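TRNA (adenine(58)-N(1))-methyltransferase TrmI (Thermus thermophilus, PDB 2PWY) catalyses the S-adenosyl-L-methionine-dependent methylation of N1 of adenosine 58 in tRNA and is required for cell growth at extreme temperatures. Local coordinates at residues 100-105 and 124-129; 168-173 and 186-191; 221-226 and 243-248; 86-91 and 193-198. One frame throughout, in Å; residues are numbered along the deposited sequence.

Overall arrangement
All four contacts are buried and reach one mixed sheet of the Rossmann-like methyltransferase domain, yet their chemistry changes across it. Interaction 1 pairs two parallel strands, at whose C-terminal ends E128 binds the ribose hydroxyls of S-adenosyl-L-homocysteine and G104 lies against the ring oxygen. Interaction 2 begins on the next strand, 167-173, which meets the ligand at one end and carries a salt bridge of partly exposed residues at the other. Strand 192-198 follows, probably hydrogen-bonded to 167-173 through L172 N and V195 O, 2.9 Å apart; interaction 4 lays helix 82-91 on it by apolar packing. Interaction 3 lies where the sheet turns antiparallel and enters the second subunit, a third also touching it; there waters bridge the backbones.

Interaction 1. Residues 100-105 and 124-129; sequences VLEAGT and VESYEA. With SAH (S-adenosyl-L-homocysteine), chain E.
With CG of E102 anti to its backbone N (chi1 179°) and the chain extended beyond it, the carboxylate arrives beside S126, whose OG is likewise anti to N (chi1 -169°). S126 OG donates to E102 OE1 at 2.6 Å, coming from above the carboxylate plane, and accepts from T105 OG1 at 2.7 Å. A serine suits this place because one small hydroxyl both gives and receives; T111 OG1 also bonds E102 OE1. Below this relay, strands 99-103 and 123-128 run parallel, E125 N meeting V100 O nearly along the C=O axis at 2.8 Å. On the other sheet face L101 CD1 approaches Y127 CE2 obliquely. E128 bends at chi2 (55°), which turns its carboxylate onto the ribose of S-adenosyl-L-homocysteine: OE1 accepts from O3' of the ligand at 2.6 Å, OE2 from O2' at 2.7 Å. G104, after a cis peptide bond, lets its CA come 3.3 Å from O4' of the ligand, where a CB would collide. Backbone N atoms of G106 and R130 also bond the E128 carboxylate and would favour its charged form, whose two oxygens suit the two donating ribose hydroxyls.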
loop_
_atom_site.group_PDB
_atom_site.type_symbol
_atom_site.label_atom_id
_atom_site.label_comp_id
_atom_site.label_asym_id
_atom_site.label_seq_id
_atom_site.Cartn_x
_atom_site.Cartn_y
_atom_site.Cartn_z
ATOM N N VAL A 100 25.511 19.716 -1.996
ATOM C CA VAL A 100 24.159 19.527 -2.512
ATOM C C VAL A 100 23.442 20.864 -2.674
ATOM O O VAL A 100 23.490 21.714 -1.787
ATOM C CB VAL A 100 23.344 18.529 -1.632
ATOM C CG1 VAL A 100 23.213 19.019 -0.173
ATOM C CG2 VAL A 100 21.974 18.250 -2.248
ATOM N N LEU A 101 22.784 21.021 -3.819
ATOM C CA LEU A 101 22.012 22.221 -4.122
ATOM C C LEU A 101 20.559 21.970 -3.732
ATOM O O LEU A 101 20.004 20.911 -4.048
ATOM C CB LEU A 101 22.103 22.519 -5.619
ATOM C CG LEU A 101 21.477 23.817 -6.133
ATOM C CD1 LEU A 101 22.191 25.052 -5.581
ATOM C CD2 LEU A 101 21.487 23.791 -7.688
ATOM N N GLU A 102 19.946 22.949 -3.067
ATOM C CA GLU A 102 18.559 22.822 -2.635
ATOM C C GLU A 102 17.724 24.045 -2.967
ATOM O O GLU A 102 18.167 25.174 -2.769
ATOM C CB GLU A 102 18.470 22.596 -1.110
ATOM C CG GLU A 102 17.019 22.492 -0.621
ATOM C CD GLU A 102 16.847 22.522 0.904
ATOM O OE1 GLU A 102 17.613 23.219 1.612
ATOM O OE2 GLU A 102 15.918 21.835 1.393
ATOM N N ALA A 103 16.506 23.814 -3.448
ATOM C CA ALA A 103 15.478 24.868 -3.471
ATOM C C ALA A 103 14.086 24.219 -3.422
ATOM O O ALA A 103 13.910 23.132 -3.972
ATOM C CB ALA A 103 15.624 25.740 -4.728
ATOM N N GLY A 104 13.108 24.837 -2.741
ATOM C CA GLY A 104 13.316 26.032 -1.907
ATOM C C GLY A 104 13.560 25.659 -0.451
ATOM O O GLY A 104 13.061 24.630 0.014
ATOM N N THR A 105 14.333 26.474 0.273
ATOM C CA THR A 105 14.612 26.192 1.691
ATOM C C THR A 105 13.322 25.914 2.473
ATOM O O THR A 105 13.274 24.999 3.304
ATOM C CB THR A 105 15.428 27.329 2.361
ATOM O OG1 THR A 105 16.451 27.773 1.460
ATOM C CG2 THR A 105 16.081 26.846 3.653
ATOM N N VAL A 124 25.455 22.347 2.063
ATOM C CA VAL A 124 24.100 22.479 1.530
ATOM C C VAL A 124 24.000 23.934 1.037
ATOM O O VAL A 124 24.092 24.880 1.820
ATOM C CB VAL A 124 23.010 22.180 2.613
ATOM C CG1 VAL A 124 21.586 22.295 2.011
ATOM C CG2 VAL A 124 23.224 20.803 3.251
ATOM N N GLU A 125 23.864 24.100 -0.275
ATOM C CA GLU A 125 23.713 25.411 -0.892
ATOM C C GLU A 125 22.223 25.593 -1.129
ATOM O O GLU A 125 21.682 25.048 -2.083
ATOM C CB GLU A 125 24.441 25.390 -2.231
ATOM C CG GLU A 125 24.698 26.740 -2.833
ATOM C CD GLU A 125 26.045 27.262 -2.409
ATOM O OE1 GLU A 125 27.052 26.902 -3.050
ATOM O OE2 GLU A 125 26.087 28.002 -1.416
ATOM N N SER A 126 21.558 26.356 -0.265
ATOM C CA SER A 126 20.103 26.374 -0.248
ATOM C C SER A 126 19.526 27.716 -0.680
ATOM O O SER A 126 19.975 28.766 -0.210
ATOM C CB SER A 126 19.603 26.006 1.158
ATOM O OG SER A 126 18.210 25.760 1.155
ATOM N N TYR A 127 18.535 27.683 -1.569
ATOM C CA TYR A 127 17.929 28.918 -2.108
ATOM C C TYR A 127 16.478 29.033 -1.720
ATOM O O TYR A 127 15.737 28.055 -1.782
ATOM C CB TYR A 127 18.040 28.968 -3.647
ATOM C CG TYR A 127 19.446 29.268 -4.073
ATOM C CD1 TYR A 127 19.805 30.543 -4.492
ATOM C CD2 TYR A 127 20.437 28.288 -3.999
ATOM C CE1 TYR A 127 21.123 30.830 -4.858
ATOM C CE2 TYR A 127 21.747 28.570 -4.354
ATOM C CZ TYR A 127 22.080 29.840 -4.772
ATOM O OH TYR A 127 23.385 30.115 -5.114
ATOM N N GLU A 128 16.066 30.239 -1.338
ATOM C CA GLU A 128 14.667 30.497 -1.012
ATOM C C GLU A 128 14.268 31.890 -1.493
ATOM O O GLU A 128 14.910 32.868 -1.125
ATOM C CB GLU A 128 14.451 30.362 0.507
ATOM C CG GLU A 128 13.087 30.818 1.024
ATOM C CD GLU A 128 11.922 30.134 0.342
ATOM O OE1 GLU A 128 11.808 28.881 0.430
ATOM O OE2 GLU A 128 11.100 30.851 -0.269
ATOM N N ALA A 129 13.203 31.958 -2.297
ATOM C CA ALA A 129 12.737 33.215 -2.917
ATOM C C ALA A 129 12.016 34.153 -1.955
ATOM O O ALA A 129 12.034 35.377 -2.139
ATOM C CB ALA A 129 11.833 32.908 -4.112
HETATM N N SAH E . 11.485 21.277 1.650
HETATM C CA SAH E . 11.085 22.478 2.453
HETATM C CB SAH E . 9.725 23.003 2.010
HETATM C CG SAH E . 9.790 23.730 0.665
HETATM S SD SAH E . 8.207 24.549 0.331
HETATM C C SAH E . 11.083 22.099 3.921
HETATM O O SAH E . 11.269 20.918 4.255
HETATM O OXT SAH E . 10.918 22.961 4.791
HETATM C "C5'" SAH E . 8.703 25.284 -1.248
HETATM C "C4'" SAH E . 9.508 26.574 -1.058
HETATM O "O4'" SAH E . 10.185 26.871 -2.262
HETATM C "C3'" SAH E . 8.678 27.820 -0.721
HETATM O "O3'" SAH E . 9.229 28.415 0.450
HETATM C "C2'" SAH E . 8.827 28.725 -1.944
HETATM O "O2'" SAH E . 8.903 30.097 -1.630
HETATM C "C1'" SAH E . 10.156 28.277 -2.497
HETATM N N9 SAH E . 10.384 28.401 -3.946
HETATM C C8 SAH E . 9.536 28.025 -4.949
HETATM N N7 SAH E . 10.178 28.232 -6.122
HETATM C C5 SAH E . 11.429 28.683 -5.885
HETATM C C6 SAH E . 12.489 29.045 -6.724
HETATM N N6 SAH E . 12.381 28.959 -8.059
HETATM N N1 SAH E . 13.666 29.488 -6.134
HETATM C C2 SAH E . 13.786 29.581 -4.768
HETATM N N3 SAH E . 12.727 29.231 -3.954
HETATM C C4 SAH E . 11.572 28.789 -4.507
#

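Interaction 2. Residues 168-173 and 186-191; sequences DGVALD and LALKPD. With SAH (S-adenosyl-L-homocysteine), chain E.
Strand 167-173 of the Rossmann-like domain ends in the S-adenosyl-L-homocysteine pocket, and its beginning is met by the chain leaving helix 181-187 on the way to strand 192-198. At the pocket end D173, with CG anti to its backbone N (chi1 178°), takes a hydrogen bond on OD2 from the amino N of S-adenosyl-L-homocysteine at 2.8 Å. T80 OG1 also bonds OD2, and an aspartate is apt here because its negative charge would complement an amino group that is probably protonated. The contact between the two segments lies at the far end of the strand. K189 has its CG anti to the carbonyl carbon, and beyond it the chain is fully extended, running alongside D168 so that NZ reaches OD1 at 2.8 Å in a salt bridge. NZ meets OD1 from above the carboxylate plane, 27° out of it. A water donates to D168 OD2 at 2.6 Å and accepts from K189 NZ at 3.2 Å, closing a ring around the charged pair, while OD2 also receives R99 N. Beneath the charges L188, the first residue beyond the helix, lays CD1 3.6 Å from G169 N, packing on the backbone. L188 CB meets V170 CG2 obliquely at 4.0 Å. Such a strand, helix, strand passage is the parallel beta-alpha-beta crossover of class I methyltransferases; in this enzyme D173 faces the ligand's amino group.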
loop_
_atom_site.group_PDB
_atom_site.type_symbol
_atom_site.label_atom_id
_atom_site.label_comp_id
_atom_site.label_asym_id
_atom_site.label_seq_id
_atom_site.Cartn_x
_atom_site.Cartn_y
_atom_site.Cartn_z
ATOM N N ASP A 168 27.047 17.560 -6.129
ATOM C CA ASP A 168 26.935 16.112 -6.104
ATOM C C ASP A 168 25.482 15.632 -6.176
ATOM O O ASP A 168 25.227 14.446 -6.403
ATOM C CB ASP A 168 27.640 15.552 -4.870
ATOM C CG ASP A 168 29.117 15.899 -4.858
ATOM O OD1 ASP A 168 29.858 15.397 -5.741
ATOM O OD2 ASP A 168 29.531 16.711 -3.998
ATOM N N GLY A 169 24.552 16.567 -6.034
ATOM C CA GLY A 169 23.122 16.241 -6.038
ATOM C C GLY A 169 22.351 17.537 -6.048
ATOM O O GLY A 169 22.889 18.593 -5.671
ATOM N N VAL A 170 21.110 17.462 -6.512
ATOM C CA VAL A 170 20.194 18.604 -6.492
ATOM C C VAL A 170 18.874 18.135 -5.897
ATOM O O VAL A 170 18.246 17.233 -6.437
ATOM C CB VAL A 170 19.938 19.180 -7.903
ATOM C CG1 VAL A 170 18.881 20.290 -7.846
ATOM C CG2 VAL A 170 21.256 19.717 -8.521
ATOM N N ALA A 171 18.465 18.761 -4.796
ATOM C CA ALA A 171 17.219 18.423 -4.107
ATOM C C ALA A 171 16.215 19.531 -4.348
ATOM O O ALA A 171 16.478 20.696 -4.017
ATOM C CB ALA A 171 17.472 18.278 -2.609
ATOM N N LEU A 172 15.062 19.172 -4.911
ATOM C CA LEU A 172 14.019 20.154 -5.178
ATOM C C LEU A 172 12.747 19.857 -4.423
ATOM O O LEU A 172 12.265 18.715 -4.401
ATOM C CB LEU A 172 13.704 20.244 -6.678
ATOM C CG LEU A 172 14.865 20.667 -7.579
ATOM C CD1 LEU A 172 14.346 20.770 -8.978
ATOM C CD2 LEU A 172 15.491 21.999 -7.127
ATOM N N ASP A 173 12.220 20.897 -3.791
ATOM C CA ASP A 173 10.877 20.869 -3.237
ATOM C C ASP A 173 10.300 22.247 -3.521
ATOM O O ASP A 173 10.546 23.198 -2.783
ATOM C CB ASP A 173 10.892 20.559 -1.731
ATOM C CG ASP A 173 9.495 20.561 -1.110
ATOM O OD1 ASP A 173 8.491 20.827 -1.827
ATOM O OD2 ASP A 173 9.405 20.300 0.116
ATOM N N LEU A 186 23.183 22.682 -15.192
ATOM C CA LEU A 186 24.499 23.320 -15.150
ATOM C C LEU A 186 25.267 22.914 -13.888
ATOM O O LEU A 186 26.430 22.518 -13.970
ATOM C CB LEU A 186 24.354 24.841 -15.217
ATOM C CG LEU A 186 25.657 25.643 -15.195
ATOM C CD1 LEU A 186 26.389 25.497 -16.506
ATOM C CD2 LEU A 186 25.323 27.094 -14.938
ATOM N N ALA A 187 24.593 22.988 -12.739
ATOM C CA ALA A 187 25.200 22.742 -11.434
ATOM C C ALA A 187 25.640 21.294 -11.203
ATOM O O ALA A 187 26.684 21.045 -10.621
ATOM C CB ALA A 187 24.231 23.189 -10.310
ATOM N N LEU A 188 24.827 20.354 -11.666
ATOM C CA LEU A 188 24.967 18.956 -11.286
ATOM C C LEU A 188 26.059 18.198 -12.052
ATOM O O LEU A 188 26.096 18.215 -13.288
ATOM C CB LEU A 188 23.606 18.264 -11.456
ATOM C CG LEU A 188 23.480 16.802 -11.016
ATOM C CD1 LEU A 188 23.864 16.634 -9.531
ATOM C CD2 LEU A 188 22.052 16.336 -11.268
ATOM N N LYS A 189 26.922 17.500 -11.314
ATOM C CA LYS A 189 27.939 16.639 -11.930
ATOM C C LYS A 189 27.301 15.581 -12.818
ATOM O O LYS A 189 26.265 15.022 -12.450
ATOM C CB LYS A 189 28.764 15.953 -10.841
ATOM C CG LYS A 189 29.725 16.897 -10.151
ATOM C CD LYS A 189 30.429 16.228 -8.987
ATOM C CE LYS A 189 31.273 17.256 -8.238
ATOM N NZ LYS A 189 31.984 16.593 -7.117
ATOM N N PRO A 190 27.902 15.304 -14.001
ATOM C CA PRO A 190 27.468 14.189 -14.834
ATOM C C PRO A 190 27.293 12.890 -14.041
ATOM O O PRO A 190 28.130 12.548 -13.194
ATOM C CB PRO A 190 28.607 14.057 -15.854
ATOM C CG PRO A 190 29.069 15.490 -16.035
ATOM C CD PRO A 190 28.999 16.073 -14.630
ATOM N N ASP A 191 26.200 12.185 -14.331
ATOM C CA ASP A 191 25.896 10.862 -13.778
ATOM C C ASP A 191 25.365 10.933 -12.337
ATOM O O ASP A 191 25.046 9.909 -11.748
ATOM C CB ASP A 191 27.108 9.918 -13.879
ATOM C CG ASP A 191 26.698 8.495 -14.185
ATOM O OD1 ASP A 191 25.735 8.317 -14.962
ATOM O OD2 ASP A 191 27.316 7.560 -13.642
HETATM N N SAH E . 11.485 21.277 1.650
HETATM C CA SAH E . 11.085 22.478 2.453
HETATM C CB SAH E . 9.725 23.003 2.010
HETATM C CG SAH E . 9.790 23.730 0.665
HETATM S SD SAH E . 8.207 24.549 0.331
HETATM C C SAH E . 11.083 22.099 3.921
HETATM O O SAH E . 11.269 20.918 4.255
HETATM O OXT SAH E . 10.918 22.961 4.791
HETATM C "C5'" SAH E . 8.703 25.284 -1.248
HETATM C "C4'" SAH E . 9.508 26.574 -1.058
HETATM O "O4'" SAH E . 10.185 26.871 -2.262
HETATM C "C3'" SAH E . 8.678 27.820 -0.721
HETATM O "O3'" SAH E . 9.229 28.415 0.450
HETATM C "C2'" SAH E . 8.827 28.725 -1.944
HETATM O "O2'" SAH E . 8.903 30.097 -1.630
HETATM C "C1'" SAH E . 10.156 28.277 -2.497
HETATM N N9 SAH E . 10.384 28.401 -3.946
HETATM C C8 SAH E . 9.536 28.025 -4.949
HETATM N N7 SAH E . 10.178 28.232 -6.122
HETATM C C5 SAH E . 11.429 28.683 -5.885
HETATM C C6 SAH E . 12.489 29.045 -6.724
HETATM N N6 SAH E . 12.381 28.959 -8.059
HETATM N N1 SAH E . 13.666 29.488 -6.134
HETATM C C2 SAH E . 13.786 29.581 -4.768
HETATM N N3 SAH E . 12.727 29.231 -3.954
HETATM C C4 SAH E . 11.572 28.789 -4.507
HETATM O O HOH W 1 31.995 17.636 -4.119
#

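Interaction 3. Residues 221-226 and 243-248; sequences VLEVGW and VGHTAF
From CB, E223 of strand 216-232, in the antiparallel part of the mixed sheet, rises off the face that F248 also occupies, alongside the F248 side chain. Its CG is anti to the carbonyl carbon (chi1 -55°) and lies 3.5 Å from F248 CE1, the two side chains running the same way. CD follows along the ring at 3.6 Å from F248 CE1, with the carboxylate turned 66° from the ring plane, so a glutamate serves well: its CG methylene packs obliquely against the CD1-CE1 side of the ring while its tip stays polar. OE1 takes its strongest bond from W229 NE1 of the second subunit. OE2 forms a salt bridge with R227 of the third subunit and accepts a water proton at 2.7 Å; that water also bonds H245 ND1, lying in the plane of the imidazole. H245 in turn sets CE1 over one face of the F248 ring, and its NE2 bonds P199 O. An alanine in place of E223 would remove CG and the carboxylate, and would probably weaken the packing on F248, the salt bridge to the third subunit and the hydrogen bond to the second. From V224 to W226, waters bridge the backbones of strand and loop. L222 to W226 pair antiparallel with a strand of the second subunit, continuing the sheet across the interface. One water accepts from V224 N at 2.8 Å and donates to A247 O at 2.7 Å.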
loop_
_atom_site.group_PDB
_atom_site.type_symbol
_atom_site.label_atom_id
_atom_site.label_comp_id
_atom_site.label_asym_id
_atom_site.label_seq_id
_atom_site.Cartn_x
_atom_site.Cartn_y
_atom_site.Cartn_z
ATOM N N VAL A 221 10.306 7.267 -10.549
ATOM C CA VAL A 221 9.147 7.956 -10.024
ATOM C C VAL A 221 8.603 7.033 -8.940
ATOM O O VAL A 221 8.250 5.887 -9.214
ATOM C CB VAL A 221 8.079 8.223 -11.089
ATOM C CG1 VAL A 221 6.779 8.760 -10.417
ATOM C CG2 VAL A 221 8.595 9.206 -12.148
ATOM N N LEU A 222 8.578 7.505 -7.700
ATOM C CA LEU A 222 8.103 6.627 -6.636
ATOM C C LEU A 222 7.299 7.317 -5.555
ATOM O O LEU A 222 7.333 8.548 -5.425
ATOM C CB LEU A 222 9.252 5.811 -6.046
ATOM C CG LEU A 222 10.384 6.551 -5.335
ATOM C CD1 LEU A 222 10.001 6.708 -3.903
ATOM C CD2 LEU A 222 11.677 5.751 -5.428
ATOM N N GLU A 223 6.554 6.498 -4.818
ATOM C CA GLU A 223 5.827 6.917 -3.635
ATOM C C GLU A 223 6.392 6.170 -2.441
ATOM O O GLU A 223 6.444 4.926 -2.433
ATOM C CB GLU A 223 4.346 6.538 -3.734
ATOM C CG GLU A 223 3.611 7.032 -4.936
ATOM C CD GLU A 223 2.235 6.417 -5.009
ATOM O OE1 GLU A 223 1.898 5.818 -6.053
ATOM O OE2 GLU A 223 1.503 6.507 -3.994
ATOM N N VAL A 224 6.804 6.929 -1.434
ATOM C CA VAL A 224 7.277 6.370 -0.180
ATOM C C VAL A 224 6.079 6.205 0.750
ATOM O O VAL A 224 5.275 7.127 0.918
ATOM C CB VAL A 224 8.359 7.286 0.476
ATOM C CG1 VAL A 224 8.808 6.741 1.818
ATOM C CG2 VAL A 224 9.569 7.441 -0.455
ATOM N N GLY A 225 5.949 5.015 1.321
ATOM C CA GLY A 225 4.957 4.763 2.352
ATOM C C GLY A 225 5.634 4.221 3.589
ATOM O O GLY A 225 6.458 3.291 3.507
ATOM N N TRP A 226 5.296 4.804 4.739
ATOM C CA TRP A 226 5.666 4.223 6.032
ATOM C C TRP A 226 4.354 3.849 6.702
ATOM O O TRP A 226 3.651 4.702 7.278
ATOM C CB TRP A 226 6.467 5.198 6.895
ATOM C CG TRP A 226 7.922 5.404 6.494
ATOM C CD1 TRP A 226 8.542 4.984 5.350
ATOM C CD2 TRP A 226 8.912 6.121 7.250
ATOM N NE1 TRP A 226 9.867 5.390 5.353
ATOM C CE2 TRP A 226 10.114 6.085 6.508
ATOM C CE3 TRP A 226 8.894 6.790 8.484
ATOM C CZ2 TRP A 226 11.298 6.696 6.964
ATOM C CZ3 TRP A 226 10.071 7.389 8.943
ATOM C CH2 TRP A 226 11.250 7.340 8.182
ATOM N N VAL A 243 -1.397 8.441 7.110
ATOM C CA VAL A 243 -1.040 9.420 6.083
ATOM C C VAL A 243 -0.995 8.614 4.789
ATOM O O VAL A 243 -0.142 7.739 4.636
ATOM C CB VAL A 243 0.349 10.071 6.344
ATOM C CG1 VAL A 243 0.696 11.078 5.244
ATOM C CG2 VAL A 243 0.386 10.755 7.711
ATOM N N GLY A 244 -1.934 8.871 3.885
ATOM C CA GLY A 244 -2.047 8.090 2.644
ATOM C C GLY A 244 -1.086 8.529 1.554
ATOM O O GLY A 244 -0.622 7.720 0.734
ATOM N N HIS A 245 -0.782 9.819 1.544
ATOM C CA HIS A 245 0.050 10.385 0.491
ATOM C C HIS A 245 0.611 11.698 0.984
ATOM O O HIS A 245 -0.053 12.417 1.733
ATOM C CB HIS A 245 -0.789 10.624 -0.767
ATOM C CG HIS A 245 -0.028 11.257 -1.888
ATOM N ND1 HIS A 245 0.923 10.580 -2.618
ATOM C CD2 HIS A 245 -0.081 12.507 -2.404
ATOM C CE1 HIS A 245 1.426 11.387 -3.536
ATOM N NE2 HIS A 245 0.833 12.562 -3.427
ATOM N N THR A 246 1.843 11.985 0.584
ATOM C CA THR A 246 2.414 13.312 0.777
ATOM C C THR A 246 2.813 13.858 -0.592
ATOM O O THR A 246 2.248 14.861 -1.066
ATOM C CB THR A 246 3.614 13.277 1.753
ATOM O OG1 THR A 246 4.561 12.281 1.324
ATOM C CG2 THR A 246 3.125 12.928 3.160
ATOM N N ALA A 247 3.777 13.186 -1.231
ATOM C CA ALA A 247 4.238 13.554 -2.558
ATOM C C ALA A 247 4.910 12.391 -3.275
ATOM O O ALA A 247 5.302 11.404 -2.649
ATOM C CB ALA A 247 5.211 14.747 -2.481
ATOM N N PHE A 248 5.026 12.530 -4.592
ATOM C CA PHE A 248 5.851 11.667 -5.404
ATOM C C PHE A 248 7.279 12.174 -5.400
ATOM O O PHE A 248 7.503 13.378 -5.302
ATOM C CB PHE A 248 5.328 11.675 -6.839
ATOM C CG PHE A 248 3.917 11.203 -6.946
ATOM C CD1 PHE A 248 3.653 9.848 -7.055
ATOM C CD2 PHE A 248 2.855 12.104 -6.898
ATOM C CE1 PHE A 248 2.336 9.380 -7.124
ATOM C CE2 PHE A 248 1.530 11.647 -6.989
ATOM C CZ PHE A 248 1.278 10.292 -7.087
HETATM O O HOH W 2 1.916 8.179 -1.881
HETATM O O HOH W 3 7.071 9.705 -1.606
HETATM O O HOH W 4 2.471 6.854 0.408
HETATM O O HOH W 5 3.169 6.736 4.797
#

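Interaction 4. Residues 86-91 and 193-198; sequences SAMVTL and FLVAYL
V195 is the central bump of strand 193-198, its forked side chain rising toward helix 86-91 and fitting between M88 and L91, one turn apart. CG1, anti to the backbone N, meets M88 CG at 4.0 Å, while CG2 touches L91 CB at 3.9 Å, so each branch has its own helical neighbour. A beta-branched valine suits a strand position that must fill two shallow hollows at once. M88 starts beside its backbone N and then bends at chi3 (77°), curling CE down to V195 O at 3.5 Å. Its SD rests 4.1 Å from Y197 CB and makes an oblique Met-aromatic contact with the tyrosine ring. An alanine in place of M88 would lose CG, the sulfur and the terminal methyl, and would probably loosen the packing against V195 and Y197. At the other end the F193 ring lies by L91 O, its CG 3.9 Å away. A helix laid nearly antiparallel (163°) over a central strand is the layered alpha/beta packing of the Rossmann-like methyltransferase fold.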
loop_
_atom_site.group_PDB
_atom_site.type_symbol
_atom_site.label_atom_id
_atom_site.label_comp_id
_atom_site.label_asym_id
_atom_site.label_seq_id
_atom_site.Cartn_x
_atom_site.Cartn_y
_atom_site.Cartn_z
ATOM N N SER A 86 14.049 11.444 4.182
ATOM C CA SER A 86 14.884 10.259 4.357
ATOM C C SER A 86 15.172 9.561 3.017
ATOM O O SER A 86 16.337 9.262 2.690
ATOM C CB SER A 86 14.170 9.296 5.321
ATOM O OG SER A 86 14.921 8.115 5.526
ATOM N N ALA A 87 14.121 9.305 2.237
ATOM C CA ALA A 87 14.269 8.671 0.925
ATOM C C ALA A 87 15.052 9.551 -0.041
ATOM O O ALA A 87 15.886 9.048 -0.805
ATOM C CB ALA A 87 12.910 8.298 0.345
ATOM N N MET A 88 14.798 10.858 -0.006
ATOM C CA MET A 88 15.501 11.768 -0.923
ATOM C C MET A 88 17.009 11.749 -0.720
ATOM O O MET A 88 17.764 11.766 -1.687
ATOM C CB MET A 88 14.965 13.192 -0.812
ATOM C CG MET A 88 13.582 13.323 -1.381
ATOM S SD MET A 88 12.921 14.977 -1.180
ATOM C CE MET A 88 13.822 15.831 -2.480
ATOM N N VAL A 89 17.449 11.686 0.534
ATOM C CA VAL A 89 18.881 11.624 0.816
ATOM C C VAL A 89 19.513 10.362 0.222
ATOM O O VAL A 89 20.620 10.413 -0.326
ATOM C CB VAL A 89 19.146 11.744 2.319
ATOM C CG1 VAL A 89 20.607 11.418 2.640
ATOM C CG2 VAL A 89 18.781 13.167 2.777
ATOM N N THR A 90 18.800 9.241 0.309
ATOM C CA THR A 90 19.285 7.985 -0.258
ATOM C C THR A 90 19.252 8.016 -1.788
ATOM O O THR A 90 20.190 7.569 -2.448
ATOM C CB THR A 90 18.480 6.779 0.270
ATOM O OG1 THR A 90 18.654 6.710 1.695
ATOM C CG2 THR A 90 19.010 5.467 -0.351
ATOM N N LEU A 91 18.168 8.536 -2.356
ATOM C CA LEU A 91 18.067 8.631 -3.816
ATOM C C LEU A 91 19.112 9.580 -4.413
ATOM O O LEU A 91 19.598 9.358 -5.521
ATOM C CB LEU A 91 16.668 9.050 -4.229
ATOM C CG LEU A 91 15.568 8.029 -3.901
ATOM C CD1 LEU A 91 14.207 8.669 -4.151
ATOM C CD2 LEU A 91 15.743 6.771 -4.744
ATOM N N PHE A 193 22.508 12.922 -9.447
ATOM C CA PHE A 193 21.041 12.939 -9.466
ATOM C C PHE A 193 20.413 14.251 -9.053
ATOM O O PHE A 193 20.951 14.966 -8.212
ATOM C CB PHE A 193 20.472 11.827 -8.574
ATOM C CG PHE A 193 20.866 10.457 -9.017
ATOM C CD1 PHE A 193 20.094 9.766 -9.950
ATOM C CD2 PHE A 193 22.042 9.877 -8.542
ATOM C CE1 PHE A 193 20.475 8.499 -10.374
ATOM C CE2 PHE A 193 22.429 8.627 -8.956
ATOM C CZ PHE A 193 21.640 7.932 -9.881
ATOM N N LEU A 194 19.279 14.544 -9.687
ATOM C CA LEU A 194 18.318 15.542 -9.202
ATOM C C LEU A 194 17.114 14.759 -8.700
ATOM O O LEU A 194 16.663 13.820 -9.366
ATOM C CB LEU A 194 17.891 16.492 -10.329
ATOM C CG LEU A 194 16.822 17.569 -10.036
ATOM C CD1 LEU A 194 17.007 18.768 -10.972
ATOM C CD2 LEU A 194 15.353 17.046 -10.142
ATOM N N VAL A 195 16.604 15.124 -7.523
ATOM C CA VAL A 195 15.396 14.480 -6.994
ATOM C C VAL A 195 14.410 15.559 -6.583
ATOM O O VAL A 195 14.751 16.448 -5.780
ATOM C CB VAL A 195 15.675 13.538 -5.789
ATOM C CG1 VAL A 195 14.347 12.908 -5.326
ATOM C CG2 VAL A 195 16.690 12.442 -6.172
ATOM N N ALA A 196 13.212 15.496 -7.165
ATOM C CA ALA A 196 12.146 16.462 -6.901
ATOM C C ALA A 196 10.980 15.828 -6.160
ATOM O O ALA A 196 10.593 14.693 -6.440
ATOM C CB ALA A 196 11.641 17.092 -8.189
ATOM N N TYR A 197 10.415 16.610 -5.242
ATOM C CA TYR A 197 9.271 16.226 -4.412
ATOM C C TYR A 197 8.043 16.963 -4.952
ATOM O O TYR A 197 8.043 18.187 -5.044
ATOM C CB TYR A 197 9.618 16.650 -2.987
ATOM C CG TYR A 197 8.612 16.473 -1.870
ATOM C CD1 TYR A 197 8.583 15.298 -1.107
ATOM C CD2 TYR A 197 7.776 17.522 -1.489
ATOM C CE1 TYR A 197 7.702 15.163 -0.020
ATOM C CE2 TYR A 197 6.888 17.393 -0.403
ATOM C CZ TYR A 197 6.868 16.223 0.324
ATOM O OH TYR A 197 6.011 16.097 1.396
ATOM N N LEU A 198 7.016 16.214 -5.351
ATOM C CA LEU A 198 5.843 16.810 -5.997
ATOM C C LEU A 198 4.543 16.127 -5.554
ATOM O O LEU A 198 4.412 14.904 -5.690
ATOM C CB LEU A 198 5.963 16.672 -7.510
ATOM C CG LEU A 198 6.986 17.564 -8.208
ATOM C CD1 LEU A 198 7.174 17.101 -9.667
ATOM C CD2 LEU A 198 6.586 19.050 -8.129
#